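Local coordinates for protein laminin subunit ALPHA-1 (Mus musculus, PDB 2JD4) that probably attaches the basement membrane protein laminin-111 to cell surfaces through its paired LG4 and LG5 domains, which bind metal ions, at residues Y17-Q23 with V190-V195; H22-L26 with F374-C378; T53-L59 with I161-A167; E199-G205 with F344-N350. The protein carries 4 engineered substitutions. One frame throughout, in Å; residues are numbered along the deposited sequence.

How the contacts relate
The four contacts illustrate how two laminin G-like modules are closed off and set against each other. Contacts 1 and 3 knit LG4 together, contact 4 belongs to LG5, and contact 2 bridges the two. Contact 2 lies between the others, its centre about 9 Å from that of contact 1, 10 Å from contact 3 and 11 Å from contact 4. It shares H22 and Q23 with contact 1, while the disulfide C347-C378 (SG to SG 2.0 Å) ties it to contact 4. F24 N probably bonds to A167 O of contact 3 (2.8 Å). None of the residues ligating magnesium, such as D70, D139, D246 and D319, belongs to these contacts.

Contact 1 of 4, residues Y17-Q23 with V190-V195; sequences YVAGAHQ and VDRCYV
Y17 and R192 both turn CG anti to the carbonyl carbon, beside the backbone N (chi1 -59° in Y17), and the arginine then bends at chi2 and chi3, which folds its outer half across the tyrosine ring. The result is a stacked cation-pi pair: guanidinium and ring lie nearly parallel, one over the other, their planes 7° apart and their centres 4.3 Å apart. The aliphatic part of the arginine joins in, with R192 CB against Y17 CD2 at 3.4 Å and R192 CD above the ring centre in a CH-pi contact. Alongside, the Y194 ring points the same way as that of Y17 but is slid so far that the two barely overlap; Y17 CE2 and Y194 CE2 are 3.9 Å apart. Beneath these side chains the backbones are laced at two places. V18 N donates to C193 O at 2.9 Å, and farther along Q23 N donates to D191 O, also at 2.9 Å, from above the carbonyl plane; the return bond from D191 N to Q23 O is weak. Between these ties one water is gripped by three bonds, giving its hydrogens to V18 O and A21 O and accepting from C193 N. C193 SG lies 3.9 Å from A21 CB and 3.6 Å from Q23 NE2, and the disulfide to C168 secures this segment to strand 167-174. The arrangement is consistent with a laminin G-like beta sandwich, whose two chain ends lie close together and whose C-terminal part is tied by a disulfide.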
loop_
_atom_site.group_PDB
_atom_site.type_symbol
_atom_site.label_atom_id
_atom_site.label_comp_id
_atom_site.label_asym_id
_atom_site.label_seq_id
_atom_site.Cartn_x
_atom_site.Cartn_y
_atom_site.Cartn_z
ATOM N N TYR A 17 1.495 16.145 11.229
ATOM C CA TYR A 17 2.392 15.770 10.129
ATOM C C TYR A 17 3.853 16.148 10.294
ATOM O O TYR A 17 4.184 17.119 10.966
ATOM C CB TYR A 17 1.905 16.373 8.811
ATOM C CG TYR A 17 0.516 15.953 8.419
ATOM C CD1 TYR A 17 -0.590 16.722 8.773
ATOM C CD2 TYR A 17 0.303 14.774 7.709
ATOM C CE1 TYR A 17 -1.875 16.326 8.430
ATOM C CE2 TYR A 17 -0.983 14.369 7.360
ATOM C CZ TYR A 17 -2.063 15.150 7.725
ATOM O OH TYR A 17 -3.335 14.754 7.388
ATOM N N VAL A 18 4.722 15.377 9.647
ATOM C CA VAL A 18 6.158 15.621 9.693
ATOM C C VAL A 18 6.511 16.705 8.675
ATOM O O VAL A 18 6.130 16.621 7.511
ATOM C CB VAL A 18 6.958 14.337 9.346
ATOM C CG1 VAL A 18 8.455 14.612 9.426
ATOM C CG2 VAL A 18 6.579 13.210 10.291
ATOM N N ALA A 19 7.236 17.728 9.111
ATOM C CA ALA A 19 7.628 18.809 8.216
ATOM C C ALA A 19 8.781 18.382 7.309
ATOM O O ALA A 19 9.696 17.687 7.741
ATOM C CB ALA A 19 8.036 20.037 9.030
ATOM N N GLY A 20 8.727 18.792 6.047
ATOM C CA GLY A 20 9.797 18.467 5.120
ATOM C C GLY A 20 9.985 16.985 4.844
ATOM O O GLY A 20 11.117 16.502 4.723
ATOM N N ALA A 21 8.880 16.256 4.764
ATOM C CA ALA A 21 8.946 14.829 4.476
ATOM C C ALA A 21 7.808 14.510 3.522
ATOM O O ALA A 21 6.787 15.209 3.515
ATOM C CB ALA A 21 8.807 14.018 5.756
ATOM N N HIS A 22 7.976 13.462 2.721
ATOM C CA HIS A 22 6.936 13.086 1.771
ATOM C C HIS A 22 6.572 11.602 1.864
ATOM O O HIS A 22 7.443 10.747 2.042
ATOM C CB HIS A 22 7.402 13.417 0.344
ATOM C CG HIS A 22 7.692 14.872 0.128
ATOM N ND1 HIS A 22 6.730 15.773 -0.275
ATOM C CD2 HIS A 22 8.834 15.584 0.275
ATOM C CE1 HIS A 22 7.266 16.977 -0.367
ATOM N NE2 HIS A 22 8.542 16.890 -0.039
ATOM N N GLN A 23 5.281 11.307 1.738
ATOM C CA GLN A 23 4.803 9.931 1.778
ATOM C C GLN A 23 4.552 9.480 0.341
ATOM O O GLN A 23 3.846 10.153 -0.403
ATOM C CB GLN A 23 3.488 9.823 2.562
ATOM C CG GLN A 23 2.922 8.396 2.627
ATOM C CD GLN A 23 3.624 7.524 3.655
ATOM O OE1 GLN A 23 3.437 6.308 3.681
ATOM N NE2 GLN A 23 4.429 8.145 4.516
ATOM N N VAL A 190 1.542 12.629 -4.357
ATOM C CA VAL A 190 2.351 12.575 -3.149
ATOM C C VAL A 190 1.548 13.205 -2.002
ATOM O O VAL A 190 0.670 14.035 -2.239
ATOM C CB VAL A 190 3.683 13.331 -3.352
ATOM C CG1 VAL A 190 4.471 13.366 -2.061
ATOM C CG2 VAL A 190 4.512 12.623 -4.433
ATOM N N ASP A 191 1.823 12.793 -0.767
ATOM C CA ASP A 191 1.115 13.359 0.383
ATOM C C ASP A 191 2.080 13.529 1.561
ATOM O O ASP A 191 3.291 13.327 1.413
ATOM C CB ASP A 191 -0.061 12.457 0.770
ATOM C CG ASP A 191 -1.275 13.243 1.252
ATOM O OD1 ASP A 191 -2.405 12.744 1.073
ATOM O OD2 ASP A 191 -1.108 14.351 1.811
ATOM N N ARG A 192 1.545 13.903 2.721
ATOM C CA ARG A 192 2.353 14.117 3.924
ATOM C C ARG A 192 2.418 12.874 4.798
ATOM O O ARG A 192 1.576 11.987 4.688
ATOM C CB ARG A 192 1.762 15.275 4.728
ATOM C CG ARG A 192 1.473 16.496 3.882
ATOM C CD ARG A 192 0.205 17.190 4.349
ATOM N NE ARG A 192 0.486 18.362 5.161
ATOM C CZ ARG A 192 -0.449 19.121 5.721
ATOM N NH1 ARG A 192 -1.730 18.826 5.562
ATOM N NH2 ARG A 192 -0.101 20.186 6.423
ATOM N N CYS A 193 3.422 12.815 5.671
ATOM C CA CYS A 193 3.597 11.677 6.562
ATOM C C CYS A 193 3.107 11.998 7.966
ATOM O O CYS A 193 3.310 13.107 8.458
ATOM C CB CYS A 193 5.072 11.312 6.688
ATOM S SG CYS A 193 6.036 11.326 5.155
ATOM N N TYR A 194 2.483 11.020 8.613
ATOM C CA TYR A 194 2.011 11.200 9.980
ATOM C C TYR A 194 3.247 11.163 10.884
ATOM O O TYR A 194 4.206 10.429 10.607
ATOM C CB TYR A 194 1.046 10.068 10.366
ATOM C CG TYR A 194 -0.278 10.096 9.630
ATOM C CD1 TYR A 194 -0.639 9.068 8.757
ATOM C CD2 TYR A 194 -1.176 11.149 9.814
ATOM C CE1 TYR A 194 -1.866 9.090 8.089
ATOM C CE2 TYR A 194 -2.402 11.180 9.150
ATOM C CZ TYR A 194 -2.739 10.152 8.293
ATOM O OH TYR A 194 -3.949 10.191 7.637
ATOM N N VAL A 195 3.245 11.963 11.948
ATOM C CA VAL A 195 4.374 11.979 12.878
ATOM C C VAL A 195 4.575 10.558 13.386
ATOM O O VAL A 195 5.704 10.101 13.549
ATOM C CB VAL A 195 4.109 12.931 14.084
ATOM C CG1 VAL A 195 5.188 12.763 15.156
ATOM C CG2 VAL A 195 4.093 14.369 13.600
HETATM O O HOH W 1 4.938 15.123 5.745
#

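Contact 2 of 4, residues H22-L26 with F374-C378; sequences HQFGL and FPHSC
L26 makes the close part of this contact by setting one methyl, CD2, into the bend formed by F374 and P375. L26 CD2 lies 3.9 Å from F374 CB and 3.7 Å from P375 O, and P375 CD is a little farther from it at 4.3 Å. The first torsion places CG anti to the carbonyl carbon (chi1 -67°) and the second (chi2 168°) then brings CD2 to the turn, while the other branch, CD1, packs against D191. The side formed by G25, Q23, H376 and S377 is looser. No direct hydrogen bond crosses between the segments: the partly exposed H376 presents CD2, at its ring edge, to G25 O at 3.7 Å, and H376 NE2 is hydrogen-bonded to D363 OD1. Q23 OE1 comes no closer than 4.0 Å to S377 CB, although both residues are buried. Within the second segment S377 N donates to F374 O at 3.1 Å, closing a turn in which H376 takes a positive phi of 75°; T201 OG1, hydrogen-bonded to H376 N, adds a brace from strand 201-204. The arrangement is a type II beta turn, with P375 and H376 at its two central positions, leading out of strand 369-374 of LG5 and resting on the LG4 residues that follow strand 22-23, a site at the interface of the two modules.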
loop_
_atom_site.group_PDB
_atom_site.type_symbol
_atom_site.label_atom_id
_atom_site.label_comp_id
_atom_site.label_asym_id
_atom_site.label_seq_id
_atom_site.Cartn_x
_atom_site.Cartn_y
_atom_site.Cartn_z
ATOM N N HIS A 22 7.976 13.462 2.721
ATOM C CA HIS A 22 6.936 13.086 1.771
ATOM C C HIS A 22 6.572 11.602 1.864
ATOM O O HIS A 22 7.443 10.747 2.042
ATOM C CB HIS A 22 7.402 13.417 0.344
ATOM C CG HIS A 22 7.692 14.872 0.128
ATOM N ND1 HIS A 22 6.730 15.773 -0.275
ATOM C CD2 HIS A 22 8.834 15.584 0.275
ATOM C CE1 HIS A 22 7.266 16.977 -0.367
ATOM N NE2 HIS A 22 8.542 16.890 -0.039
ATOM N N GLN A 23 5.281 11.307 1.738
ATOM C CA GLN A 23 4.803 9.931 1.778
ATOM C C GLN A 23 4.552 9.480 0.341
ATOM O O GLN A 23 3.846 10.153 -0.403
ATOM C CB GLN A 23 3.488 9.823 2.562
ATOM C CG GLN A 23 2.922 8.396 2.627
ATOM C CD GLN A 23 3.624 7.524 3.655
ATOM O OE1 GLN A 23 3.437 6.308 3.681
ATOM N NE2 GLN A 23 4.429 8.145 4.516
ATOM N N PHE A 24 5.130 8.346 -0.039
ATOM C CA PHE A 24 4.943 7.810 -1.380
ATOM C C PHE A 24 4.141 6.508 -1.301
ATOM O O PHE A 24 3.717 6.093 -0.222
ATOM C CB PHE A 24 6.302 7.566 -2.053
ATOM C CG PHE A 24 7.129 8.810 -2.209
ATOM C CD1 PHE A 24 7.979 9.229 -1.189
ATOM C CD2 PHE A 24 7.037 9.582 -3.369
ATOM C CE1 PHE A 24 8.730 10.405 -1.317
ATOM C CE2 PHE A 24 7.778 10.754 -3.509
ATOM C CZ PHE A 24 8.628 11.166 -2.478
ATOM N N GLY A 25 3.924 5.870 -2.446
ATOM C CA GLY A 25 3.173 4.626 -2.452
ATOM C C GLY A 25 1.656 4.757 -2.368
ATOM O O GLY A 25 0.964 3.744 -2.288
ATOM N N LEU A 26 1.126 5.977 -2.378
ATOM C CA LEU A 26 -0.329 6.153 -2.319
ATOM C C LEU A 26 -0.944 5.593 -3.607
ATOM O O LEU A 26 -2.058 5.065 -3.599
ATOM C CB LEU A 26 -0.685 7.631 -2.140
ATOM C CG LEU A 26 -0.264 8.204 -0.781
ATOM C CD1 LEU A 26 -0.396 9.710 -0.823
ATOM C CD2 LEU A 26 -1.125 7.613 0.341
ATOM N N PHE A 374 -6.153 6.402 1.690
ATOM C CA PHE A 374 -4.712 6.623 1.596
ATOM C C PHE A 374 -3.936 5.321 1.821
ATOM O O PHE A 374 -3.435 5.052 2.905
ATOM C CB PHE A 374 -4.323 7.697 2.621
ATOM C CG PHE A 374 -5.194 8.934 2.550
ATOM C CD1 PHE A 374 -6.452 8.952 3.151
ATOM C CD2 PHE A 374 -4.784 10.049 1.839
ATOM C CE1 PHE A 374 -7.285 10.065 3.039
ATOM C CE2 PHE A 374 -5.609 11.170 1.717
ATOM C CZ PHE A 374 -6.863 11.175 2.320
ATOM N N PRO A 375 -3.819 4.498 0.768
ATOM C CA PRO A 375 -3.118 3.216 0.852
ATOM C C PRO A 375 -1.748 3.208 1.500
ATOM O O PRO A 375 -0.870 3.992 1.136
ATOM C CB PRO A 375 -3.088 2.724 -0.602
ATOM C CG PRO A 375 -3.266 3.946 -1.406
ATOM C CD PRO A 375 -4.224 4.790 -0.617
ATOM N N HIS A 376 -1.605 2.320 2.482
ATOM C CA HIS A 376 -0.362 2.106 3.211
ATOM C C HIS A 376 0.002 3.181 4.231
ATOM O O HIS A 376 1.003 3.046 4.938
ATOM C CB HIS A 376 0.795 1.902 2.216
ATOM C CG HIS A 376 0.558 0.783 1.244
ATOM N ND1 HIS A 376 0.412 -0.529 1.637
ATOM C CD2 HIS A 376 0.425 0.786 -0.105
ATOM C CE1 HIS A 376 0.197 -1.287 0.575
ATOM N NE2 HIS A 376 0.201 -0.513 -0.495
ATOM N N SER A 377 -0.803 4.235 4.318
ATOM C CA SER A 377 -0.554 5.296 5.288
ATOM C C SER A 377 -1.683 5.311 6.320
ATOM O O SER A 377 -2.814 5.668 5.996
ATOM C CB SER A 377 -0.458 6.649 4.574
ATOM O OG SER A 377 -0.138 7.692 5.482
ATOM N N CYS A 378 -1.371 4.899 7.550
ATOM C CA CYS A 378 -2.343 4.852 8.654
ATOM C C CYS A 378 -1.729 5.563 9.868
ATOM O O CYS A 378 -0.614 5.236 10.297
ATOM C CB CYS A 378 -2.687 3.394 8.995
ATOM S SG CYS A 378 -3.763 3.176 10.455
#

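Contact 3 of 4, residues T53-L59 with I161-A167; sequences TFASSGL and ITHSIPA
T53 and P166 meet hydroxyl to carbonyl. With OG1 anti to the backbone N (chi1 -178°), T53 donates to P166 O at 2.8 Å, tilted 31° from the carbonyl plane, and T53 OG1 in turn accepts from A55 N at 2.9 Å, closing an ST turn. A bridging water also donates to P166 O while accepting from F54 N. A valine in place of T53 would probably leave A55 N without its acceptor and P166 O with one donor fewer, loosening the turn. T53 CB and A167 CB are squeezed to 3.3 Å, and A55 CB sits against the proline ring, 3.5 Å from P166 CD. At the far end the H163 ring turns its edge to S57, whose OG lies in the ring plane, 3.1 Å from H163 NE2, in a hydrogen bond. Between them G58 CA and I165 CA approach to 3.8 Å, a closeness that the lack of a side chain on G58 permits. L59 N then bonds to H163 O. Segment 161-167 thus flanks the start of strand 58-64, which lies between strands 71-77 and 143-146; L76 of strand 71-77 bonds to G58 and touches I165, while P166 reaches H376 on the LG5 side.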
loop_
_atom_site.group_PDB
_atom_site.type_symbol
_atom_site.label_atom_id
_atom_site.label_comp_id
_atom_site.label_asym_id
_atom_site.label_seq_id
_atom_site.Cartn_x
_atom_site.Cartn_y
_atom_site.Cartn_z
ATOM N N THR A 53 9.300 2.864 6.754
ATOM C CA THR A 53 8.316 2.064 6.024
ATOM C C THR A 53 7.926 0.725 6.670
ATOM O O THR A 53 8.635 0.198 7.523
ATOM C CB THR A 53 8.864 1.764 4.613
ATOM O OG1 THR A 53 7.907 1.012 3.861
ATOM C CG2 THR A 53 10.167 0.968 4.717
ATOM N N PHE A 54 6.785 0.186 6.244
ATOM C CA PHE A 54 6.297 -1.112 6.715
ATOM C C PHE A 54 6.203 -2.026 5.485
ATOM O O PHE A 54 5.911 -3.216 5.604
ATOM C CB PHE A 54 4.888 -1.006 7.323
ATOM C CG PHE A 54 4.829 -0.283 8.645
ATOM C CD1 PHE A 54 4.385 1.036 8.713
ATOM C CD2 PHE A 54 5.171 -0.939 9.825
ATOM C CE1 PHE A 54 4.276 1.690 9.939
ATOM C CE2 PHE A 54 5.066 -0.296 11.056
ATOM C CZ PHE A 54 4.618 1.020 11.115
ATOM N N ALA A 55 6.457 -1.455 4.308
ATOM C CA ALA A 55 6.342 -2.185 3.048
ATOM C C ALA A 55 7.398 -3.245 2.769
ATOM O O ALA A 55 8.479 -3.241 3.346
ATOM C CB ALA A 55 6.299 -1.191 1.888
ATOM N N SER A 56 7.083 -4.154 1.860
ATOM C CA SER A 56 8.037 -5.198 1.521
ATOM C C SER A 56 8.770 -4.887 0.217
ATOM O O SER A 56 9.876 -5.376 0.000
ATOM C CB SER A 56 7.330 -6.556 1.413
ATOM O OG SER A 56 6.506 -6.608 0.261
ATOM N N SER A 57 8.173 -4.069 -0.647
ATOM C CA SER A 57 8.816 -3.756 -1.924
ATOM C C SER A 57 8.478 -2.387 -2.500
ATOM O O SER A 57 7.419 -1.816 -2.205
ATOM C CB SER A 57 8.443 -4.814 -2.963
ATOM O OG SER A 57 7.071 -4.699 -3.315
ATOM N N GLY A 58 9.374 -1.882 -3.351
ATOM C CA GLY A 58 9.166 -0.592 -3.989
ATOM C C GLY A 58 10.435 0.091 -4.482
ATOM O O GLY A 58 11.535 -0.191 -3.992
ATOM N N LEU A 59 10.283 0.989 -5.455
ATOM C CA LEU A 59 11.417 1.734 -6.008
ATOM C C LEU A 59 11.625 3.007 -5.182
ATOM O O LEU A 59 10.685 3.767 -4.971
ATOM C CB LEU A 59 11.152 2.080 -7.483
ATOM C CG LEU A 59 12.264 2.814 -8.248
ATOM C CD1 LEU A 59 12.183 2.496 -9.738
ATOM C CD2 LEU A 59 12.149 4.317 -8.011
ATOM N N ILE A 161 10.257 -4.495 -9.971
ATOM C CA ILE A 161 10.010 -3.573 -8.858
ATOM C C ILE A 161 10.115 -2.124 -9.328
ATOM O O ILE A 161 11.064 -1.408 -8.999
ATOM C CB ILE A 161 10.995 -3.803 -7.684
ATOM C CG1 ILE A 161 10.963 -5.271 -7.243
ATOM C CG2 ILE A 161 10.600 -2.926 -6.481
ATOM C CD1 ILE A 161 9.604 -5.758 -6.795
ATOM N N THR A 162 9.125 -1.699 -10.105
ATOM C CA THR A 162 9.105 -0.346 -10.630
ATOM C C THR A 162 7.938 0.477 -10.086
ATOM O O THR A 162 7.742 1.620 -10.504
ATOM C CB THR A 162 9.049 -0.352 -12.169
ATOM O OG1 THR A 162 7.938 -1.146 -12.604
ATOM C CG2 THR A 162 10.343 -0.939 -12.748
ATOM N N HIS A 163 7.161 -0.101 -9.164
ATOM C CA HIS A 163 6.040 0.622 -8.556
ATOM C C HIS A 163 6.564 1.503 -7.422
ATOM O O HIS A 163 7.672 1.300 -6.932
ATOM C CB HIS A 163 4.968 -0.339 -8.012
ATOM C CG HIS A 163 5.500 -1.395 -7.093
ATOM N ND1 HIS A 163 6.139 -2.527 -7.551
ATOM C CD2 HIS A 163 5.499 -1.485 -5.742
ATOM C CE1 HIS A 163 6.509 -3.269 -6.525
ATOM N NE2 HIS A 163 6.133 -2.660 -5.413
ATOM N N SER A 164 5.760 2.477 -7.012
ATOM C CA SER A 164 6.134 3.403 -5.943
ATOM C C SER A 164 6.241 2.753 -4.560
ATOM O O SER A 164 5.381 1.969 -4.161
ATOM C CB SER A 164 5.119 4.547 -5.890
ATOM O OG SER A 164 5.406 5.423 -4.823
ATOM N N ILE A 165 7.306 3.087 -3.832
ATOM C CA ILE A 165 7.533 2.548 -2.490
ATOM C C ILE A 165 6.567 3.172 -1.470
ATOM O O ILE A 165 6.445 4.392 -1.399
ATOM C CB ILE A 165 9.002 2.825 -2.026
ATOM C CG1 ILE A 165 9.247 2.259 -0.624
ATOM C CG2 ILE A 165 9.279 4.319 -2.007
ATOM C CD1 ILE A 165 9.486 0.775 -0.591
ATOM N N PRO A 166 5.853 2.339 -0.687
ATOM C CA PRO A 166 4.922 2.870 0.316
ATOM C C PRO A 166 5.753 3.257 1.532
ATOM O O PRO A 166 5.930 2.454 2.447
ATOM C CB PRO A 166 4.005 1.676 0.623
ATOM C CG PRO A 166 4.164 0.779 -0.577
ATOM C CD PRO A 166 5.630 0.894 -0.870
ATOM N N ALA A 167 6.281 4.477 1.532
ATOM C CA ALA A 167 7.112 4.925 2.641
ATOM C C ALA A 167 7.227 6.440 2.695
ATOM O O ALA A 167 6.911 7.131 1.727
ATOM C CB ALA A 167 8.518 4.320 2.514
HETATM O O HOH W 2 4.736 1.411 4.884
#

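Contact 4 of 4, residues E199-G205 with F344-N350; sequences EGTFFEG and FRGCVRN
F203 and G346 share a pair of backbone hydrogen bonds, as do T201 and V348, in the antiparallel ladder of strands 201-204 and 347-350, part of the LG5 laminin G-like beta sandwich. The F203 side chain can be followed outward. F203 CB rests 3.5 Å from F344 O, and F203 CG is 4.0 Å from F344 CD2, where the edge of the F344 ring meets the F203 face in a T-shaped pair with planes at 76°. CD1 lies near G346 O, and F203 CE1, on one side of the ring near its tip, lies 3.9 Å from V348 CG2. F202 points to the other face of the ladder, its ring edge toward C347 SG, which is bonded to C378. At one end of the ladder R349 bends back on E199, donating from NH2 to E199 O at 3.0 Å, with a weaker bond from NE to the same oxygen. NH2 also forms a salt bridge to E382, and the group makes a cation-pi contact with W285. An alanine in place of R349 would probably leave E199 O without these donors and the E382 carboxylate without its mate. E199 OE2 and N350 N share a water. At the opposite end R345 stretches out fully from CG to NE and turns NH1 to E204 O, 2.8 Å away and nearly in its guanidinium plane.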
loop_
_atom_site.group_PDB
_atom_site.type_symbol
_atom_site.label_atom_id
_atom_site.label_comp_id
_atom_site.label_asym_id
_atom_site.label_seq_id
_atom_site.Cartn_x
_atom_site.Cartn_y
_atom_site.Cartn_z
ATOM N N GLU A 199 1.302 0.057 10.455
ATOM C CA GLU A 199 1.014 -0.632 9.202
ATOM C C GLU A 199 -0.475 -0.627 8.873
ATOM O O GLU A 199 -1.300 -1.022 9.700
ATOM C CB GLU A 199 1.512 -2.075 9.251
ATOM C CG GLU A 199 1.244 -2.837 7.956
ATOM C CD GLU A 199 1.882 -4.208 7.939
ATOM O OE1 GLU A 199 2.407 -4.632 8.991
ATOM O OE2 GLU A 199 1.851 -4.862 6.876
ATOM N N GLY A 200 -0.807 -0.186 7.661
ATOM C CA GLY A 200 -2.199 -0.142 7.236
ATOM C C GLY A 200 -2.587 0.989 6.294
ATOM O O GLY A 200 -1.786 1.874 5.978
ATOM N N THR A 201 -3.842 0.956 5.846
ATOM C CA THR A 201 -4.377 1.965 4.946
ATOM C C THR A 201 -5.497 2.743 5.627
ATOM O O THR A 201 -6.473 2.153 6.097
ATOM C CB THR A 201 -4.956 1.320 3.678
ATOM O OG1 THR A 201 -3.895 0.773 2.889
ATOM C CG2 THR A 201 -5.735 2.337 2.873
ATOM N N PHE A 202 -5.363 4.063 5.655
ATOM C CA PHE A 202 -6.364 4.921 6.282
ATOM C C PHE A 202 -7.541 5.258 5.357
ATOM O O PHE A 202 -7.346 5.578 4.181
ATOM C CB PHE A 202 -5.713 6.226 6.742
ATOM C CG PHE A 202 -6.645 7.131 7.502
ATOM C CD1 PHE A 202 -7.279 6.681 8.657
ATOM C CD2 PHE A 202 -6.876 8.435 7.072
ATOM C CE1 PHE A 202 -8.132 7.516 9.378
ATOM C CE2 PHE A 202 -7.731 9.283 7.789
ATOM C CZ PHE A 202 -8.357 8.820 8.941
ATOM N N PHE A 203 -8.752 5.166 5.914
ATOM C CA PHE A 203 -10.003 5.480 5.223
ATOM C C PHE A 203 -10.630 6.599 6.073
ATOM O O PHE A 203 -11.031 6.355 7.210
ATOM C CB PHE A 203 -10.949 4.272 5.214
ATOM C CG PHE A 203 -10.497 3.124 4.345
ATOM C CD1 PHE A 203 -9.424 2.317 4.719
ATOM C CD2 PHE A 203 -11.183 2.822 3.170
ATOM C CE1 PHE A 203 -9.044 1.224 3.938
ATOM C CE2 PHE A 203 -10.818 1.735 2.381
ATOM C CZ PHE A 203 -9.744 0.930 2.765
ATOM N N GLU A 204 -10.717 7.810 5.533
ATOM C CA GLU A 204 -11.250 8.946 6.291
ATOM C C GLU A 204 -12.763 8.977 6.535
ATOM O O GLU A 204 -13.236 9.781 7.348
ATOM C CB GLU A 204 -10.815 10.265 5.641
ATOM C CG GLU A 204 -11.540 10.621 4.351
ATOM C CD GLU A 204 -11.001 11.887 3.701
ATOM O OE1 GLU A 204 -11.640 12.394 2.759
ATOM O OE2 GLU A 204 -9.935 12.375 4.125
ATOM N N GLY A 205 -13.516 8.135 5.828
ATOM C CA GLY A 205 -14.960 8.082 6.017
ATOM C C GLY A 205 -15.784 8.819 4.976
ATOM O O GLY A 205 -16.997 8.961 5.130
ATOM N N PHE A 344 -16.492 3.467 5.380
ATOM C CA PHE A 344 -15.694 3.072 6.543
ATOM C C PHE A 344 -14.724 4.184 6.965
ATOM O O PHE A 344 -14.255 4.967 6.134
ATOM C CB PHE A 344 -14.887 1.808 6.190
ATOM C CG PHE A 344 -14.002 1.291 7.304
ATOM C CD1 PHE A 344 -14.547 0.644 8.408
ATOM C CD2 PHE A 344 -12.615 1.386 7.205
ATOM C CE1 PHE A 344 -13.728 0.091 9.390
ATOM C CE2 PHE A 344 -11.782 0.836 8.185
ATOM C CZ PHE A 344 -12.344 0.185 9.279
ATOM N N ARG A 345 -14.445 4.258 8.266
ATOM C CA ARG A 345 -13.475 5.216 8.803
ATOM C C ARG A 345 -12.584 4.429 9.760
ATOM O O ARG A 345 -13.063 3.876 10.746
ATOM C CB ARG A 345 -14.143 6.363 9.566
ATOM C CG ARG A 345 -13.106 7.334 10.152
ATOM C CD ARG A 345 -13.734 8.525 10.857
ATOM N NE ARG A 345 -12.718 9.313 11.558
ATOM C CZ ARG A 345 -11.802 10.072 10.961
ATOM N NH1 ARG A 345 -11.766 10.163 9.641
ATOM N NH2 ARG A 345 -10.909 10.731 11.688
ATOM N N GLY A 346 -11.291 4.381 9.454
ATOM C CA GLY A 346 -10.339 3.639 10.264
ATOM C C GLY A 346 -9.257 3.084 9.346
ATOM O O GLY A 346 -8.990 3.666 8.297
ATOM N N CYS A 347 -8.622 1.976 9.720
ATOM C CA CYS A 347 -7.595 1.399 8.848
ATOM C C CYS A 347 -7.841 -0.091 8.603
ATOM O O CYS A 347 -8.455 -0.785 9.425
ATOM C CB CYS A 347 -6.180 1.592 9.440
ATOM S SG CYS A 347 -5.676 3.321 9.753
ATOM N N VAL A 348 -7.366 -0.564 7.452
ATOM C CA VAL A 348 -7.470 -1.967 7.062
ATOM C C VAL A 348 -6.065 -2.429 6.647
ATOM O O VAL A 348 -5.325 -1.681 6.009
ATOM C CB VAL A 348 -8.437 -2.139 5.873
ATOM C CG1 VAL A 348 -8.367 -3.566 5.329
ATOM C CG2 VAL A 348 -9.851 -1.792 6.313
ATOM N N ARG A 349 -5.702 -3.655 7.013
ATOM C CA ARG A 349 -4.383 -4.191 6.690
ATOM C C ARG A 349 -4.492 -5.670 6.319
ATOM O O ARG A 349 -5.458 -6.344 6.690
ATOM C CB ARG A 349 -3.450 -4.031 7.899
ATOM C CG ARG A 349 -3.233 -5.315 8.695
ATOM C CD ARG A 349 -3.058 -5.099 10.200
ATOM N NE ARG A 349 -2.095 -4.065 10.548
ATOM C CZ ARG A 349 -1.630 -3.859 11.780
ATOM N NH1 ARG A 349 -2.029 -4.624 12.788
ATOM N NH2 ARG A 349 -0.778 -2.871 12.013
ATOM N N ASN A 350 -3.499 -6.163 5.586
ATOM C CA ASN A 350 -3.448 -7.562 5.170
ATOM C C ASN A 350 -4.723 -8.083 4.515
ATOM O O ASN A 350 -5.249 -9.132 4.898
ATOM C CB ASN A 350 -3.089 -8.450 6.368
ATOM C CG ASN A 350 -1.701 -8.159 6.912
ATOM O OD1 ASN A 350 -0.737 -8.056 6.152
ATOM N ND2 ASN A 350 -1.589 -8.033 8.233
HETATM O O HOH W 3 -0.916 -4.906 5.192
HETATM O O HOH W 4 -3.446 -1.730 3.529
#